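Local coordinates for protein transcriptional regulator, LacI family (Corynebacterium glutamicum, PDB 3H5T) that activates transcription of the inositol phosphate synthase gene ino1 in an inositol-dependent manner, binding a palindromic promoter motif and helping to regulate cell wall biogenesis, at residues A[122-127]-A[141-146]; A[278-283]-A[312-317]; A[282-287]-A[292-297]. All coordinates share one frame; numbering follows the deposited sequence.

Interaction 1: A[122-127]-A[141-146]; sequences QLVNNA and DPHIDA
Two neighbouring helices on one side of the first sheet of the effector-binding region, 117-125 and 142-150, meet here through L123 and V124 on one side and H143 and A146 on the other. The backbones come closest at V124 and A146, whose CA atoms are 6.3 Å apart. Such an approach suits alanine: its single methyl lets the helices draw together, and V124 CG2 rests 3.7 Å from A146 CB. The two branches of V124 divide the work. With CG1 anti to the backbone N (chi1 176°), that methyl lies near A146 O, while CG2 meets A146 CB and also reaches the edge of the H143 imidazole, near the ring plane.

L123 reaches the same ring by another route. Its CD2 packs obliquely on H143 CE1, the carbon between the ring nitrogens, at 3.8 Å, and the flat ring offers a broad surface for the methyl. Both helices are connections between parallel strands: helix 117-125 leads from strand 103-108 to strand 132-135, and helix 142-150 leads on to strand 154-157, successive beta-alpha-beta crossovers of the Rossmann-like fold of LacI-family and periplasmic binding proteins. L123 and H143 share a neighbour in A109, in the loop after strand 103-108, and L123 touches I107 of that strand, which links the helix pair to the sheet.

On the exposed flank, beside N125, a water donates to N125 OD1 at 2.7 Å and to A146 O at 2.9 Å, bridging the helices, and R150 NH1 is hydrogen-bonded to both V124 O and A127 O at the end of helix 117-125.

Interaction 2: A[278-283]-A[312-317]; sequences ALAFGV and RDLTTV
A280 and F281, on successive positions of helix 277-289, catch the side chain of L314 as the chain runs from helix 307-311 toward strand 316-318. The setting is a Rossmann-like alpha/beta fold of the periplasmic-binding-protein type, and strand 316-318 is the outermost strand of the seven-stranded sheet, antiparallel to strand 344-352. D313, with positive phi, is the C-prime residue of a Schellman motif that ends helix 307-311, and this turn lets the next residue, L314, face helix 277-289.

L314 holds CG anti to its backbone N (chi1 177°), which extends the isobutyl group toward the helix, where A280 CB meets CD2. Alanine suits the spot because it is small enough for the leucine to settle against the helix; both side chains also touch L300 of strand 299-302. The F281 ring leans in from beside them: its CE2 lies 4.3 Å from L314 CD2, approached obliquely. R312 comes near the ring on the far side of CZ from CE2, also obliquely, while its guanidinium group is carried away toward a weak hydrogen bond between NH1 and A294 O. At this partly exposed end, F281 CE1 lies 4.4 Å from R312 CG.

Interaction 3: A[282-287]-A[292-297]; sequences GVLEYL and KSAPAD
S293 N donates to D297 OD2 at 2.7 Å, fairly straight at 154°, and takes the carboxylate's anti lone pair, the one turned away from its other oxygen. This bond ties together the two ends of a short loop, and the limb K292-A294 of this loop lies along L287. Aspartate fits because it supplies an acceptor on a short stem, able to reach back over four residues to a backbone N-H.

L287 is the main apolar piece of the contact. Its CB faces the peptide carbonyl of K292, and CD1 lies 3.6 Å from S293 C, so the leucine packs on backbone as well as on side chains. CD1 also meets A294 CB at 3.8 Å, while L284, one turn earlier, brings CD2 to the same methyl at 3.9 Å. The small A294 methyl thus rests on both leucine ends, in the notch they form. In the Rossmann-like fold this is the link by which helix 277-289 passes to strand 299-302, and L284 also packs on L300 of that strand.

A weak hydrogen bond from K292 N to L287 O, 3.0 Å long and bent to 126°, spans the end of the helix. K292 crosses L287 at about a right angle, touching it with CB, and its chain then leads its ammonium group away, as suits an exposed lysine. Beyond A294 the chain turns through a cis peptide bond before P295.

All three contacts lie in the periplasmic-binding-protein-like region, interaction 1 on one side of the chain's centre, interactions 2 and 3 on the other. Interaction 1 comes first along the chain; its centre is 34 Å from that of interaction 2 and 41 Å from that of interaction 3, with no touch. Interactions 2 and 3, 10 Å apart between centres, share helix 277-289 and meet where R312 and L314 pack on L284, so one helix fastens two separate loops. One leads to strand 299-302 of the five-stranded sheet, the other to edge strand 316-318 of the seven-stranded sheet that interaction 1 flanks; interaction 2 thus lies where the two halves of the fold meet.

Interaction 1: A[122-127]-A[141-146]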
ATOM      1  N   GLN A 122       5.654  22.098 -12.352  1.00 27.29           N
ATOM      2  CA  GLN A 122       6.814  22.683 -11.682  1.00 26.91           C
ATOM      3  C   GLN A 122       7.300  21.717 -10.605  1.00 25.76           C
ATOM      4  O   GLN A 122       8.496  21.593 -10.355  1.00 25.80           O
ATOM      5  CB  GLN A 122       6.462  24.015 -11.034  1.00 28.81           C
ATOM      6  CG  GLN A 122       6.305  25.138 -12.019  1.00 34.99           C
ATOM      7  CD  GLN A 122       6.221  26.486 -11.344  1.00 36.89           C
ATOM      8  OE1 GLN A 122       6.168  27.521 -12.012  1.00 37.95           O
ATOM      9  NE2 GLN A 122       6.210  26.485 -10.010  1.00 36.52           N
ATOM     10  N   LEU A 123       6.365  21.040  -9.958  1.00 23.33           N
ATOM     11  CA  LEU A 123       6.734  20.078  -8.939  1.00 23.00           C
ATOM     12  C   LEU A 123       7.523  18.965  -9.626  1.00 23.11           C
ATOM     13  O   LEU A 123       8.653  18.658  -9.236  1.00 22.99           O
ATOM     14  CB  LEU A 123       5.480  19.493  -8.268  1.00 19.74           C
ATOM     15  CG  LEU A 123       5.774  18.371  -7.264  1.00 19.01           C
ATOM     16  CD1 LEU A 123       6.757  18.888  -6.217  1.00 17.86           C
ATOM     17  CD2 LEU A 123       4.485  17.887  -6.596  1.00 17.97           C
ATOM     18  N   VAL A 124       6.922  18.386 -10.667  1.00 23.25           N
ATOM     19  CA  VAL A 124       7.523  17.288 -11.412  1.00 23.28           C
ATOM     20  C   VAL A 124       8.830  17.604 -12.120  1.00 25.25           C
ATOM     21  O   VAL A 124       9.745  16.784 -12.087  1.00 25.19           O
ATOM     22  CB  VAL A 124       6.546  16.710 -12.445  1.00 22.79           C
ATOM     23  CG1 VAL A 124       7.244  15.629 -13.272  1.00 21.05           C
ATOM     24  CG2 VAL A 124       5.335  16.123 -11.729  1.00 20.92           C
ATOM     25  N   ASN A 125       8.929  18.771 -12.759  1.00 25.20           N
ATOM     26  CA  ASN A 125      10.169  19.119 -13.458  1.00 24.39           C
ATOM     27  C   ASN A 125      11.294  19.464 -12.489  1.00 24.56           C
ATOM     28  O   ASN A 125      12.447  19.604 -12.896  1.00 26.22           O
ATOM     29  CB  ASN A 125       9.955  20.285 -14.430  1.00 24.16           C
ATOM     30  CG  ASN A 125       8.880  19.997 -15.467  1.00 24.57           C
ATOM     31  OD1 ASN A 125       8.669  18.854 -15.864  1.00 23.97           O
ATOM     32  ND2 ASN A 125       8.209  21.042 -15.921  1.00 25.73           N
ATOM     33  N   ASN A 126      10.973  19.606 -11.208  1.00 23.66           N
ATOM     34  CA  ASN A 126      12.009  19.913 -10.227  1.00 24.62           C
ATOM     35  C   ASN A 126      12.338  18.702  -9.351  1.00 24.51           C
ATOM     36  O   ASN A 126      12.948  18.829  -8.293  1.00 23.76           O
ATOM     37  CB  ASN A 126      11.605  21.114  -9.364  1.00 26.71           C
ATOM     38  CG  ASN A 126      11.591  22.420 -10.156  1.00 30.47           C
ATOM     39  OD1 ASN A 126      12.585  22.792 -10.790  1.00 27.19           O
ATOM     40  ND2 ASN A 126      10.459  23.117 -10.125  1.00 30.62           N
ATOM     41  N   ALA A 127      11.918  17.526  -9.806  1.00 22.73           N
ATOM     42  CA  ALA A 127      12.211  16.285  -9.103  1.00 22.26           C
ATOM     43  C   ALA A 127      13.496  15.755  -9.748  1.00 21.37           C
ATOM     44  O   ALA A 127      13.505  15.402 -10.929  1.00 23.65           O
ATOM     45  CB  ALA A 127      11.057  15.276  -9.278  1.00 18.64           C
ATOM     46  N   ASP A 141      -5.214  12.835 -12.683  1.00 22.80           N
ATOM     47  CA  ASP A 141      -4.400  13.697 -11.835  1.00 24.12           C
ATOM     48  C   ASP A 141      -3.402  14.459 -12.720  1.00 24.97           C
ATOM     49  O   ASP A 141      -2.672  13.862 -13.517  1.00 25.60           O
ATOM     50  CB  ASP A 141      -3.655  12.856 -10.797  1.00 24.95           C
ATOM     51  CG  ASP A 141      -2.873  13.703  -9.808  1.00 26.58           C
ATOM     52  OD1 ASP A 141      -3.426  14.076  -8.751  1.00 26.01           O
ATOM     53  OD2 ASP A 141      -1.702  14.008 -10.098  1.00 29.22           O
ATOM     54  N   PRO A 142      -3.354  15.793 -12.589  1.00 24.89           N
ATOM     55  CA  PRO A 142      -2.431  16.577 -13.410  1.00 23.97           C
ATOM     56  C   PRO A 142      -0.954  16.219 -13.260  1.00 24.27           C
ATOM     57  O   PRO A 142      -0.147  16.544 -14.128  1.00 25.47           O
ATOM     58  CB  PRO A 142      -2.746  18.014 -13.008  1.00 23.08           C
ATOM     59  CG  PRO A 142      -3.163  17.882 -11.582  1.00 25.69           C
ATOM     60  CD  PRO A 142      -4.045  16.648 -11.606  1.00 25.97           C
ATOM     61  N   HIS A 143      -0.594  15.545 -12.173  1.00 23.59           N
ATOM     62  CA  HIS A 143       0.805  15.156 -11.977  1.00 21.91           C
ATOM     63  C   HIS A 143       1.174  14.047 -12.959  1.00 22.00           C
ATOM     64  O   HIS A 143       2.312  13.975 -13.430  1.00 22.07           O
ATOM     65  CB  HIS A 143       1.031  14.721 -10.525  1.00 18.94           C
ATOM     66  CG  HIS A 143       0.807  15.826  -9.542  1.00 17.94           C
ATOM     67  ND1 HIS A 143       1.717  16.849  -9.354  1.00 18.12           N
ATOM     68  CD2 HIS A 143      -0.268  16.139  -8.785  1.00 16.07           C
ATOM     69  CE1 HIS A 143       1.206  17.743  -8.529  1.00 16.13           C
ATOM     70  NE2 HIS A 143       0.002  17.338  -8.170  1.00 15.78           N
ATOM     71  N   ILE A 144       0.204  13.192 -13.273  1.00 22.60           N
ATOM     72  CA  ILE A 144       0.413  12.115 -14.234  1.00 22.36           C
ATOM     73  C   ILE A 144       0.785  12.747 -15.577  1.00 23.43           C
ATOM     74  O   ILE A 144       1.764  12.342 -16.210  1.00 23.85           O
ATOM     75  CB  ILE A 144      -0.867  11.273 -14.429  1.00 21.82           C
ATOM     76  CG1 ILE A 144      -1.219  10.541 -13.132  1.00 21.75           C
ATOM     77  CG2 ILE A 144      -0.679  10.296 -15.585  1.00 20.76           C
ATOM     78  CD1 ILE A 144      -0.188   9.536 -12.683  1.00 22.09           C
ATOM     79  N   ASP A 145       0.002  13.744 -16.001  1.00 23.44           N
ATOM     80  CA  ASP A 145       0.250  14.438 -17.270  1.00 22.29           C
ATOM     81  C   ASP A 145       1.593  15.168 -17.235  1.00 22.21           C
ATOM     82  O   ASP A 145       2.310  15.216 -18.235  1.00 21.97           O
ATOM     83  CB  ASP A 145      -0.864  15.448 -17.576  1.00 22.67           C
ATOM     84  CG  ASP A 145      -2.254  14.814 -17.603  1.00 25.45           C
ATOM     85  OD1 ASP A 145      -2.443  13.782 -18.285  1.00 25.60           O
ATOM     86  OD2 ASP A 145      -3.165  15.352 -16.941  1.00 27.98           O
ATOM     87  N   ALA A 146       1.931  15.739 -16.081  1.00 19.88           N
ATOM     88  CA  ALA A 146       3.192  16.443 -15.938  1.00 19.28           C
ATOM     89  C   ALA A 146       4.360  15.476 -16.130  1.00 20.68           C
ATOM     90  O   ALA A 146       5.352  15.813 -16.761  1.00 22.64           O
ATOM     91  CB  ALA A 146       3.271  17.112 -14.575  1.00 17.33           C
TER
HETATM   92  O   HOH W   1       6.086  18.574 -16.625  1.00 32.51           O

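Interaction 2: A[278-283]-A[312-317]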
ATOM      1  N   ALA A 278      -7.107   0.766   7.877  1.00 22.47           N
ATOM      2  CA  ALA A 278      -7.070   1.974   8.694  1.00 22.56           C
ATOM      3  C   ALA A 278      -8.465   2.349   9.157  1.00 23.51           C
ATOM      4  O   ALA A 278      -8.670   2.680  10.327  1.00 24.06           O
ATOM      5  CB  ALA A 278      -6.461   3.125   7.908  1.00 21.11           C
ATOM      6  N   LEU A 279      -9.419   2.296   8.231  1.00 23.66           N
ATOM      7  CA  LEU A 279     -10.805   2.632   8.533  1.00 23.56           C
ATOM      8  C   LEU A 279     -11.398   1.675   9.559  1.00 24.74           C
ATOM      9  O   LEU A 279     -12.175   2.084  10.426  1.00 24.98           O
ATOM     10  CB  LEU A 279     -11.652   2.611   7.258  1.00 18.96           C
ATOM     11  CG  LEU A 279     -11.495   3.775   6.282  1.00 19.54           C
ATOM     12  CD1 LEU A 279     -12.281   3.463   5.027  1.00 18.03           C
ATOM     13  CD2 LEU A 279     -11.994   5.069   6.907  1.00 18.20           C
ATOM     14  N   ALA A 280     -11.042   0.399   9.449  1.00 24.16           N
ATOM     15  CA  ALA A 280     -11.537  -0.594  10.392  1.00 25.96           C
ATOM     16  C   ALA A 280     -11.037  -0.247  11.795  1.00 25.29           C
ATOM     17  O   ALA A 280     -11.767  -0.391  12.762  1.00 26.67           O
ATOM     18  CB  ALA A 280     -11.065  -2.001   9.990  1.00 25.26           C
ATOM     19  N   PHE A 281      -9.797   0.220  11.905  1.00 25.35           N
ATOM     20  CA  PHE A 281      -9.258   0.577  13.212  1.00 27.32           C
ATOM     21  C   PHE A 281      -9.910   1.821  13.791  1.00 28.15           C
ATOM     22  O   PHE A 281      -9.950   1.994  15.010  1.00 29.87           O
ATOM     23  CB  PHE A 281      -7.737   0.741  13.142  1.00 25.40           C
ATOM     24  CG  PHE A 281      -7.007  -0.563  13.184  1.00 24.80           C
ATOM     25  CD1 PHE A 281      -6.782  -1.202  14.391  1.00 25.02           C
ATOM     26  CD2 PHE A 281      -6.639  -1.205  12.007  1.00 25.74           C
ATOM     27  CE1 PHE A 281      -6.205  -2.468  14.431  1.00 27.11           C
ATOM     28  CE2 PHE A 281      -6.063  -2.470  12.032  1.00 26.32           C
ATOM     29  CZ  PHE A 281      -5.847  -3.105  13.247  1.00 27.18           C
ATOM     30  N   GLY A 282     -10.422   2.681  12.917  1.00 27.40           N
ATOM     31  CA  GLY A 282     -11.101   3.874  13.374  1.00 26.63           C
ATOM     32  C   GLY A 282     -12.446   3.445  13.931  1.00 26.98           C
ATOM     33  O   GLY A 282     -13.003   4.096  14.806  1.00 27.59           O
ATOM     34  N   VAL A 283     -12.958   2.332  13.413  1.00 27.11           N
ATOM     35  CA  VAL A 283     -14.232   1.776  13.847  1.00 28.22           C
ATOM     36  C   VAL A 283     -14.055   1.064  15.186  1.00 31.36           C
ATOM     37  O   VAL A 283     -14.981   1.022  16.001  1.00 31.55           O
ATOM     38  CB  VAL A 283     -14.785   0.746  12.835  1.00 25.37           C
ATOM     39  CG1 VAL A 283     -16.023   0.087  13.398  1.00 24.30           C
ATOM     40  CG2 VAL A 283     -15.105   1.421  11.517  1.00 24.53           C
ATOM     41  N   ARG A 312      -4.629  -8.125  15.676  1.00 35.03           N
ATOM     42  CA  ARG A 312      -5.970  -8.035  16.251  1.00 34.94           C
ATOM     43  C   ARG A 312      -6.787  -9.156  15.634  1.00 34.82           C
ATOM     44  O   ARG A 312      -7.915  -9.413  16.036  1.00 35.72           O
ATOM     45  CB  ARG A 312      -6.616  -6.689  15.891  1.00 35.64           C
ATOM     46  CG  ARG A 312      -7.166  -5.904  17.084  1.00 38.47           C
ATOM     47  CD  ARG A 312      -8.694  -5.920  17.191  1.00 37.13           C
ATOM     48  NE  ARG A 312      -9.246  -7.270  17.254  1.00 36.95           N
ATOM     49  CZ  ARG A 312     -10.496  -7.555  17.607  1.00 37.57           C
ATOM     50  NH1 ARG A 312     -11.336  -6.586  17.940  1.00 35.27           N
ATOM     51  NH2 ARG A 312     -10.911  -8.815  17.609  1.00 40.53           N
ATOM     52  N   ASP A 313      -6.196  -9.829  14.656  1.00 34.97           N
ATOM     53  CA  ASP A 313      -6.870 -10.900  13.939  1.00 34.70           C
ATOM     54  C   ASP A 313      -8.165 -10.344  13.367  1.00 33.20           C
ATOM     55  O   ASP A 313      -9.247 -10.888  13.582  1.00 33.95           O
ATOM     56  CB  ASP A 313      -7.175 -12.086  14.853  1.00 35.24           C
ATOM     57  CG  ASP A 313      -7.635 -13.301  14.074  1.00 37.51           C
ATOM     58  OD1 ASP A 313      -6.950 -13.668  13.098  1.00 38.77           O
ATOM     59  OD2 ASP A 313      -8.676 -13.890  14.426  1.00 41.46           O
ATOM     60  N   LEU A 314      -8.032  -9.240  12.647  1.00 31.26           N
ATOM     61  CA  LEU A 314      -9.158  -8.563  12.009  1.00 29.59           C
ATOM     62  C   LEU A 314      -9.549  -9.330  10.753  1.00 28.60           C
ATOM     63  O   LEU A 314      -8.682  -9.824  10.036  1.00 28.78           O
ATOM     64  CB  LEU A 314      -8.732  -7.149  11.608  1.00 28.46           C
ATOM     65  CG  LEU A 314      -9.713  -6.241  10.863  1.00 27.47           C
ATOM     66  CD1 LEU A 314     -10.688  -5.692  11.880  1.00 23.91           C
ATOM     67  CD2 LEU A 314      -8.966  -5.089  10.156  1.00 22.10           C
ATOM     68  N   THR A 315     -10.845  -9.445  10.485  1.00 28.01           N
ATOM     69  CA  THR A 315     -11.280 -10.119   9.268  1.00 26.44           C
ATOM     70  C   THR A 315     -10.891  -9.119   8.185  1.00 26.99           C
ATOM     71  O   THR A 315     -11.272  -7.950   8.264  1.00 28.22           O
ATOM     72  CB  THR A 315     -12.793 -10.323   9.250  1.00 25.62           C
ATOM     73  OG1 THR A 315     -13.180 -11.109  10.382  1.00 24.38           O
ATOM     74  CG2 THR A 315     -13.212 -11.028   7.979  1.00 24.53           C
ATOM     75  N   THR A 316     -10.135  -9.557   7.183  1.00 24.45           N
ATOM     76  CA  THR A 316      -9.685  -8.627   6.157  1.00 23.38           C
ATOM     77  C   THR A 316      -9.107  -9.319   4.906  1.00 24.12           C
ATOM     78  O   THR A 316      -8.971 -10.539   4.867  1.00 23.82           O
ATOM     79  CB  THR A 316      -8.611  -7.677   6.777  1.00 22.80           C
ATOM     80  OG1 THR A 316      -8.245  -6.664   5.834  1.00 22.17           O
ATOM     81  CG2 THR A 316      -7.362  -8.476   7.196  1.00 19.18           C
ATOM     82  N   VAL A 317      -8.781  -8.522   3.891  1.00 22.78           N
ATOM     83  CA  VAL A 317      -8.205  -9.028   2.642  1.00 24.76           C
ATOM     84  C   VAL A 317      -6.696  -8.788   2.680  1.00 25.93           C
ATOM     85  O   VAL A 317      -6.244  -7.643   2.765  1.00 27.70           O
ATOM     86  CB  VAL A 317      -8.792  -8.285   1.404  1.00 23.64           C
ATOM     87  CG1 VAL A 317      -8.135  -8.777   0.131  1.00 19.29           C
ATOM     88  CG2 VAL A 317     -10.299  -8.494   1.335  1.00 24.19           C
TER

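Interaction 3: A[282-287]-A[292-297]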
ATOM      1  N   GLY A 282     -10.422   2.681  12.917  1.00 27.40           N
ATOM      2  CA  GLY A 282     -11.101   3.874  13.374  1.00 26.63           C
ATOM      3  C   GLY A 282     -12.446   3.445  13.931  1.00 26.98           C
ATOM      4  O   GLY A 282     -13.003   4.096  14.806  1.00 27.59           O
ATOM      5  N   VAL A 283     -12.958   2.332  13.413  1.00 27.11           N
ATOM      6  CA  VAL A 283     -14.232   1.776  13.847  1.00 28.22           C
ATOM      7  C   VAL A 283     -14.055   1.064  15.186  1.00 31.36           C
ATOM      8  O   VAL A 283     -14.981   1.022  16.001  1.00 31.55           O
ATOM      9  CB  VAL A 283     -14.785   0.746  12.835  1.00 25.37           C
ATOM     10  CG1 VAL A 283     -16.023   0.087  13.398  1.00 24.30           C
ATOM     11  CG2 VAL A 283     -15.105   1.421  11.517  1.00 24.53           C
ATOM     12  N   LEU A 284     -12.870   0.496  15.403  1.00 32.82           N
ATOM     13  CA  LEU A 284     -12.580  -0.212  16.651  1.00 33.55           C
ATOM     14  C   LEU A 284     -12.288   0.801  17.750  1.00 33.81           C
ATOM     15  O   LEU A 284     -12.736   0.644  18.888  1.00 34.13           O
ATOM     16  CB  LEU A 284     -11.391  -1.159  16.466  1.00 32.59           C
ATOM     17  CG  LEU A 284     -11.646  -2.333  15.510  1.00 33.57           C
ATOM     18  CD1 LEU A 284     -10.344  -3.069  15.193  1.00 33.88           C
ATOM     19  CD2 LEU A 284     -12.659  -3.265  16.135  1.00 31.74           C
ATOM     20  N   GLU A 285     -11.546   1.845  17.401  1.00 33.78           N
ATOM     21  CA  GLU A 285     -11.221   2.881  18.361  1.00 35.00           C
ATOM     22  C   GLU A 285     -12.506   3.608  18.732  1.00 36.35           C
ATOM     23  O   GLU A 285     -12.618   4.148  19.831  1.00 37.43           O
ATOM     24  CB  GLU A 285     -10.213   3.866  17.772  1.00 37.92           C
ATOM     25  CG  GLU A 285      -9.605   4.812  18.803  1.00 41.82           C
ATOM     26  CD  GLU A 285      -8.558   5.736  18.206  1.00 44.81           C
ATOM     27  OE1 GLU A 285      -7.690   5.246  17.444  1.00 46.95           O
ATOM     28  OE2 GLU A 285      -8.595   6.949  18.505  1.00 45.61           O
ATOM     29  N   TYR A 286     -13.479   3.623  17.818  1.00 36.47           N
ATOM     30  CA  TYR A 286     -14.750   4.286  18.107  1.00 36.11           C
ATOM     31  C   TYR A 286     -15.644   3.404  18.968  1.00 34.92           C
ATOM     32  O   TYR A 286     -16.209   3.874  19.951  1.00 35.07           O
ATOM     33  CB  TYR A 286     -15.529   4.655  16.840  1.00 34.93           C
ATOM     34  CG  TYR A 286     -16.941   5.056  17.196  1.00 33.54           C
ATOM     35  CD1 TYR A 286     -17.184   6.206  17.945  1.00 33.89           C
ATOM     36  CD2 TYR A 286     -18.020   4.220  16.907  1.00 33.74           C
ATOM     37  CE1 TYR A 286     -18.463   6.510  18.411  1.00 31.66           C
ATOM     38  CE2 TYR A 286     -19.308   4.518  17.371  1.00 32.29           C
ATOM     39  CZ  TYR A 286     -19.513   5.662  18.123  1.00 30.65           C
ATOM     40  OH  TYR A 286     -20.763   5.953  18.601  1.00 31.39           O
ATOM     41  N   LEU A 287     -15.798   2.141  18.584  1.00 34.39           N
ATOM     42  CA  LEU A 287     -16.617   1.220  19.366  1.00 34.43           C
ATOM     43  C   LEU A 287     -16.112   1.251  20.811  1.00 36.60           C
ATOM     44  O   LEU A 287     -16.896   1.305  21.764  1.00 36.72           O
ATOM     45  CB  LEU A 287     -16.503  -0.203  18.822  1.00 29.66           C
ATOM     46  CG  LEU A 287     -17.206  -0.548  17.509  1.00 29.35           C
ATOM     47  CD1 LEU A 287     -16.960  -2.020  17.183  1.00 26.50           C
ATOM     48  CD2 LEU A 287     -18.697  -0.270  17.619  1.00 28.16           C
ATOM     49  N   LYS A 292     -18.510  -0.479  23.495  1.00 43.74           N
ATOM     50  CA  LYS A 292     -18.780  -1.625  22.637  1.00 42.96           C
ATOM     51  C   LYS A 292     -17.479  -2.177  22.051  1.00 42.58           C
ATOM     52  O   LYS A 292     -16.410  -1.593  22.231  1.00 42.36           O
ATOM     53  CB  LYS A 292     -19.729  -1.220  21.508  1.00 44.12           C
ATOM     54  CG  LYS A 292     -21.041  -0.575  21.965  1.00 43.02           C
ATOM     55  CD  LYS A 292     -21.877  -0.155  20.757  1.00 44.80           C
ATOM     56  CE  LYS A 292     -23.174   0.548  21.151  1.00 45.93           C
ATOM     57  NZ  LYS A 292     -22.942   1.863  21.821  1.00 47.70           N
ATOM     58  N   SER A 293     -17.574  -3.306  21.355  1.00 41.28           N
ATOM     59  CA  SER A 293     -16.413  -3.941  20.742  1.00 39.35           C
ATOM     60  C   SER A 293     -16.887  -4.740  19.534  1.00 38.84           C
ATOM     61  O   SER A 293     -18.079  -4.759  19.243  1.00 39.86           O
ATOM     62  CB  SER A 293     -15.726  -4.877  21.746  1.00 39.95           C
ATOM     63  OG  SER A 293     -16.534  -6.008  22.035  1.00 38.98           O
ATOM     64  N   ALA A 294     -15.962  -5.404  18.841  1.00 37.85           N
ATOM     65  CA  ALA A 294     -16.307  -6.196  17.662  1.00 37.30           C
ATOM     66  C   ALA A 294     -15.744  -7.614  17.733  1.00 38.20           C
ATOM     67  O   ALA A 294     -14.603  -7.815  18.145  1.00 38.73           O
ATOM     68  CB  ALA A 294     -15.796  -5.505  16.410  1.00 37.67           C
ATOM     69  N   PRO A 295     -16.543  -8.624  17.345  1.00 38.55           N
ATOM     70  CA  PRO A 295     -17.919  -8.553  16.844  1.00 40.06           C
ATOM     71  C   PRO A 295     -18.860  -8.080  17.951  1.00 41.66           C
ATOM     72  O   PRO A 295     -18.927  -6.893  18.247  1.00 44.13           O
ATOM     73  CB  PRO A 295     -18.212  -9.995  16.429  1.00 40.69           C
ATOM     74  CG  PRO A 295     -16.862 -10.588  16.195  1.00 40.00           C
ATOM     75  CD  PRO A 295     -16.060 -10.012  17.315  1.00 39.08           C
ATOM     76  N   ALA A 296     -19.579  -9.016  18.561  1.00 42.29           N
ATOM     77  CA  ALA A 296     -20.491  -8.693  19.655  1.00 42.62           C
ATOM     78  C   ALA A 296     -21.461  -7.566  19.313  1.00 42.45           C
ATOM     79  O   ALA A 296     -22.640  -7.808  19.070  1.00 42.66           O
ATOM     80  CB  ALA A 296     -19.690  -8.331  20.907  1.00 41.02           C
ATOM     81  N   ASP A 297     -20.957  -6.338  19.303  1.00 42.83           N
ATOM     82  CA  ASP A 297     -21.773  -5.171  18.990  1.00 44.45           C
ATOM     83  C   ASP A 297     -21.794  -4.829  17.504  1.00 43.27           C
ATOM     84  O   ASP A 297     -22.761  -4.254  17.008  1.00 42.60           O
ATOM     85  CB  ASP A 297     -21.264  -3.952  19.764  1.00 46.33           C
ATOM     86  CG  ASP A 297     -21.206  -4.195  21.255  1.00 48.17           C
ATOM     87  OD1 ASP A 297     -22.278  -4.380  21.870  1.00 49.01           O
ATOM     88  OD2 ASP A 297     -20.084  -4.207  21.805  1.00 49.03           O
TER